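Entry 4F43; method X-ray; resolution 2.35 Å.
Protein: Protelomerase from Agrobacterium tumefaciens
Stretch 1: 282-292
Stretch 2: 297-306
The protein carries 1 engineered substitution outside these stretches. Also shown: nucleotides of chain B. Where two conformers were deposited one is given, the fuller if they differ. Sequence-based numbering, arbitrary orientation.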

# COMPACT_ATOMS: atom_id res chain seq x y z
N THR A 282 6.49 7.08 -22.75
CA THR A 282 6.36 8.24 -21.89
C THR A 282 6.62 7.86 -20.44
O THR A 282 6.77 6.68 -20.12
CB THR A 282 4.97 8.88 -21.99
OG1 THR A 282 3.98 7.95 -21.54
CG2 THR A 282 4.67 9.27 -23.43
N LYS A 283 6.69 8.86 -19.57
CA LYS A 283 6.96 8.63 -18.15
C LYS A 283 5.81 7.86 -17.50
O LYS A 283 6.04 6.92 -16.74
CB LYS A 283 7.18 9.96 -17.43
CG LYS A 283 8.34 9.96 -16.46
CD LYS A 283 8.54 11.35 -15.86
CE LYS A 283 9.87 11.45 -15.13
NZ LYS A 283 9.97 10.47 -14.01
N ASN A 284 4.59 8.27 -17.81
CA ASN A 284 3.40 7.62 -17.27
C ASN A 284 3.32 6.15 -17.67
O ASN A 284 2.95 5.30 -16.86
CB ASN A 284 2.13 8.35 -17.73
CG ASN A 284 2.14 9.83 -17.39
OD1 ASN A 284 2.46 10.67 -18.23
ND2 ASN A 284 1.79 10.15 -16.15
N SER A 285 3.69 5.87 -18.91
CA SER A 285 3.64 4.50 -19.43
C SER A 285 4.65 3.60 -18.73
O SER A 285 4.32 2.49 -18.32
CB SER A 285 3.87 4.49 -20.94
OG SER A 285 3.63 3.20 -21.48
N TYR A 286 5.88 4.09 -18.59
CA TYR A 286 6.94 3.34 -17.94
C TYR A 286 6.60 3.11 -16.47
O TYR A 286 6.80 2.02 -15.94
CB TYR A 286 8.28 4.05 -18.09
CG TYR A 286 9.46 3.22 -17.64
CD1 TYR A 286 9.85 2.10 -18.37
CD2 TYR A 286 10.18 3.54 -16.50
CE1 TYR A 286 10.93 1.34 -17.98
CE2 TYR A 286 11.26 2.78 -16.10
CZ TYR A 286 11.63 1.68 -16.84
OH TYR A 286 12.70 0.92 -16.44
N PHE A 287 6.09 4.16 -15.83
CA PHE A 287 5.65 4.07 -14.44
C PHE A 287 4.59 2.99 -14.28
O PHE A 287 4.70 2.12 -13.42
CB PHE A 287 5.12 5.41 -13.96
CG PHE A 287 6.17 6.32 -13.39
CD1 PHE A 287 7.39 6.46 -14.02
CD2 PHE A 287 5.94 7.03 -12.22
CE1 PHE A 287 8.37 7.30 -13.49
CE2 PHE A 287 6.90 7.86 -11.69
CZ PHE A 287 8.12 7.99 -12.33
N ALA A 288 3.57 3.04 -15.13
CA ALA A 288 2.49 2.06 -15.10
C ALA A 288 3.01 0.65 -15.35
O ALA A 288 2.49 -0.32 -14.80
CB ALA A 288 1.42 2.43 -16.11
N ALA A 289 4.04 0.54 -16.19
CA ALA A 289 4.60 -0.75 -16.55
C ALA A 289 5.38 -1.38 -15.40
O ALA A 289 5.19 -2.55 -15.08
CB ALA A 289 5.49 -0.62 -17.78
N ILE A 290 6.25 -0.59 -14.77
CA ILE A 290 7.12 -1.10 -13.73
C ILE A 290 6.43 -1.21 -12.37
O ILE A 290 6.83 -2.01 -11.52
CB ILE A 290 8.39 -0.24 -13.60
CG1 ILE A 290 8.02 1.18 -13.16
CG2 ILE A 290 9.16 -0.24 -14.91
CD1 ILE A 290 9.11 2.21 -13.40
N LEU A 291 5.39 -0.41 -12.16
CA LEU A 291 4.66 -0.42 -10.90
C LEU A 291 3.50 -1.41 -10.93
O LEU A 291 2.91 -1.72 -9.89
CB LEU A 291 4.16 0.98 -10.54
CG LEU A 291 5.23 2.04 -10.26
CD1 LEU A 291 4.59 3.39 -10.02
CD2 LEU A 291 6.09 1.63 -9.08
N GLY A 292 3.17 -1.90 -12.12
CA GLY A 292 2.11 -2.88 -12.28
C GLY A 292 0.74 -2.31 -11.95
O GLY A 292 0.24 -2.48 -10.84
N ASP A 297 -4.20 2.13 -17.74
CA ASP A 297 -4.29 3.14 -16.69
C ASP A 297 -3.00 3.94 -16.58
O ASP A 297 -1.95 3.39 -16.25
CB ASP A 297 -4.62 2.48 -15.35
CG ASP A 297 -4.64 3.47 -14.20
OD1 ASP A 297 -4.38 3.04 -13.05
OD2 ASP A 297 -4.92 4.66 -14.43
N LEU A 298 -3.09 5.23 -16.87
CA LEU A 298 -1.91 6.10 -16.85
C LEU A 298 -2.05 7.24 -15.85
O LEU A 298 -1.15 8.06 -15.71
CB LEU A 298 -1.67 6.68 -18.25
CG LEU A 298 -1.55 5.70 -19.42
CD1 LEU A 298 -1.48 6.45 -20.74
CD2 LEU A 298 -0.34 4.80 -19.24
N GLU A 299 -3.18 7.29 -15.15
CA GLU A 299 -3.49 8.37 -14.22
C GLU A 299 -3.05 8.04 -12.79
O GLU A 299 -2.88 8.93 -11.96
CB GLU A 299 -5.00 8.65 -14.24
CG GLU A 299 -5.44 9.89 -13.50
CD GLU A 299 -6.95 10.07 -13.52
OE1 GLU A 299 -7.42 11.18 -13.22
OE2 GLU A 299 -7.66 9.09 -13.84
N THR A 300 -2.88 6.76 -12.51
CA THR A 300 -2.44 6.33 -11.18
C THR A 300 -0.97 6.69 -10.98
O THR A 300 -0.53 6.96 -9.86
CB THR A 300 -2.66 4.82 -10.97
OG1 THR A 300 -4.04 4.50 -11.17
CG2 THR A 300 -2.25 4.40 -9.57
N SER A 301 -0.22 6.73 -12.08
CA SER A 301 1.19 7.07 -12.04
C SER A 301 1.43 8.53 -11.64
O SER A 301 2.52 8.89 -11.18
CB SER A 301 1.83 6.81 -13.41
OG SER A 301 1.26 7.63 -14.41
N LEU A 302 0.40 9.36 -11.80
CA LEU A 302 0.48 10.77 -11.44
C LEU A 302 0.78 10.96 -9.96
O LEU A 302 1.34 11.98 -9.56
CB LEU A 302 -0.82 11.49 -11.80
CG LEU A 302 -1.23 11.49 -13.28
CD1 LEU A 302 -2.57 12.19 -13.45
CD2 LEU A 302 -0.16 12.15 -14.13
N SER A 303 0.42 9.97 -9.16
CA SER A 303 0.63 10.03 -7.72
C SER A 303 2.07 9.66 -7.34
O SER A 303 2.48 9.84 -6.19
CB SER A 303 -0.34 9.10 -6.99
OG SER A 303 -1.69 9.45 -7.27
N TYR A 304 2.83 9.16 -8.30
CA TYR A 304 4.20 8.71 -8.03
C TYR A 304 5.26 9.71 -8.49
O TYR A 304 6.45 9.46 -8.36
CB TYR A 304 4.46 7.35 -8.67
CG TYR A 304 3.72 6.21 -8.00
CD1 TYR A 304 4.29 5.52 -6.95
CD2 TYR A 304 2.45 5.83 -8.43
CE1 TYR A 304 3.62 4.48 -6.33
CE2 TYR A 304 1.78 4.79 -7.82
CZ TYR A 304 2.36 4.12 -6.77
OH TYR A 304 1.69 3.09 -6.16
N MET A 305 4.81 10.84 -9.02
CA MET A 305 5.74 11.86 -9.52
C MET A 305 5.75 13.08 -8.60
O MET A 305 4.94 14.00 -8.76
CB MET A 305 5.38 12.24 -10.95
CG MET A 305 4.92 11.06 -11.80
SD MET A 305 5.10 11.31 -13.57
CE MET A 305 4.12 12.78 -13.83
N THR A 306 6.67 13.08 -7.65
CA THR A 306 6.76 14.15 -6.66
C THR A 306 8.21 14.58 -6.42
O THR A 306 8.46 15.60 -5.78
CB THR A 306 6.15 13.73 -5.32
OG1 THR A 306 6.39 14.74 -4.34
CG2 THR A 306 6.76 12.42 -4.85
P DA B 13 0.58 8.41 -2.26
OP1 DA B 13 1.99 8.04 -2.03
OP2 DA B 13 0.24 9.71 -2.87
O5' DA B 13 -0.11 7.26 -3.14
C5' DA B 13 -0.14 5.93 -2.66
C4' DA B 13 -0.86 5.02 -3.65
O4' DA B 13 -2.24 4.86 -3.23
C3' DA B 13 -0.91 5.55 -5.08
O3' DA B 13 -0.81 4.47 -5.99
C2' DA B 13 -2.29 6.20 -5.15
C1' DA B 13 -3.10 5.25 -4.28
N9 DA B 13 -4.30 5.83 -3.69
C8 DA B 13 -4.54 7.15 -3.42
N7 DA B 13 -5.72 7.36 -2.88
C5 DA B 13 -6.29 6.10 -2.80
C6 DA B 13 -7.53 5.64 -2.33
N6 DA B 13 -8.49 6.43 -1.82
N1 DA B 13 -7.77 4.32 -2.40
C2 DA B 13 -6.83 3.51 -2.91
N3 DA B 13 -5.63 3.83 -3.38
C4 DA B 13 -5.42 5.15 -3.30

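The most distinctive feature of this contact is a methyl group seated almost centrally on an aromatic ring. Leu 291 CD1 lies 3.5 Å from the centroid of the Tyr 304 ring and 10° off the ring normal, so the methyl points into the face of the ring, a CH-pi arrangement; the nearest ring atom, Tyr 304 CG, is 3.6 Å from Leu 291 CD1. The same tyrosine reaches DNA with its far end: Tyr 304 OH is 2.9 Å from O3' of DA13 in chain B, a hydrogen-bonding distance. The leucine thus packs on the ring of a residue that touches the nucleic acid, as befits a protelomerase.

One turn back along the helix, Phe 287 extends the apolar layer. Its CB is 3.6 Å from Ser 301 CB, and its CD2 is 3.9 Å from Tyr 304 CB. The carbonyl oxygen Tyr 304 O sits at the edge of the phenylalanine ring, near its plane, 3.7 Å from Phe 287 CE2; the ring edge carries the partial positive charge of its hydrogens, so this is a favourable position for an oxygen. Met 305 approaches obliquely, with Met 305 CG 3.8 Å from Phe 287 CE2 and Met 305 SD 4.7 Å from the ring centroid, 24° off the normal, a sulfur-aromatic contact. The thioether also meets the aliphatic part of Lys 283, whose CD is 4.1 Å from Met 305 SD.

The polar link is a single hydrogen bond between the stretches. Asn 284 ND2 donates to Ser 301 OG over 3.1 Å, and the N-H...O angle of 167° makes it nearly linear. Ser 301, with chi1 in the p well, extends the hydrogen-bond chain: its OG donates to Leu 298 O at 2.8 Å. The hydroxyl therefore accepts from the helix while holding its own stretch together. The closest CA-CA pair across the stretches is Asn 284 CA and Leu 298 CA, 5.5 Å apart, and the CA-to-CB bond of Asn 284 points toward the second stretch. Asn 284 ND2 is further flanked by Leu 302 CD2 at 3.4 Å.

Beside this link the methyl of Ala 288 meets the loop directly: Ala 288 CB is 3.5 Å from Asp 297 O and 4.3 Å from Leu 298 CD2; that same Leu 298 CD2 lies 4.0 Å from Ser 285 CA. Asp 297 in turn organises the loop, its OD2 accepting from Glu 299 N at 3.2 Å and its OD1 from Thr 300 OG1 at a very short 2.4 Å.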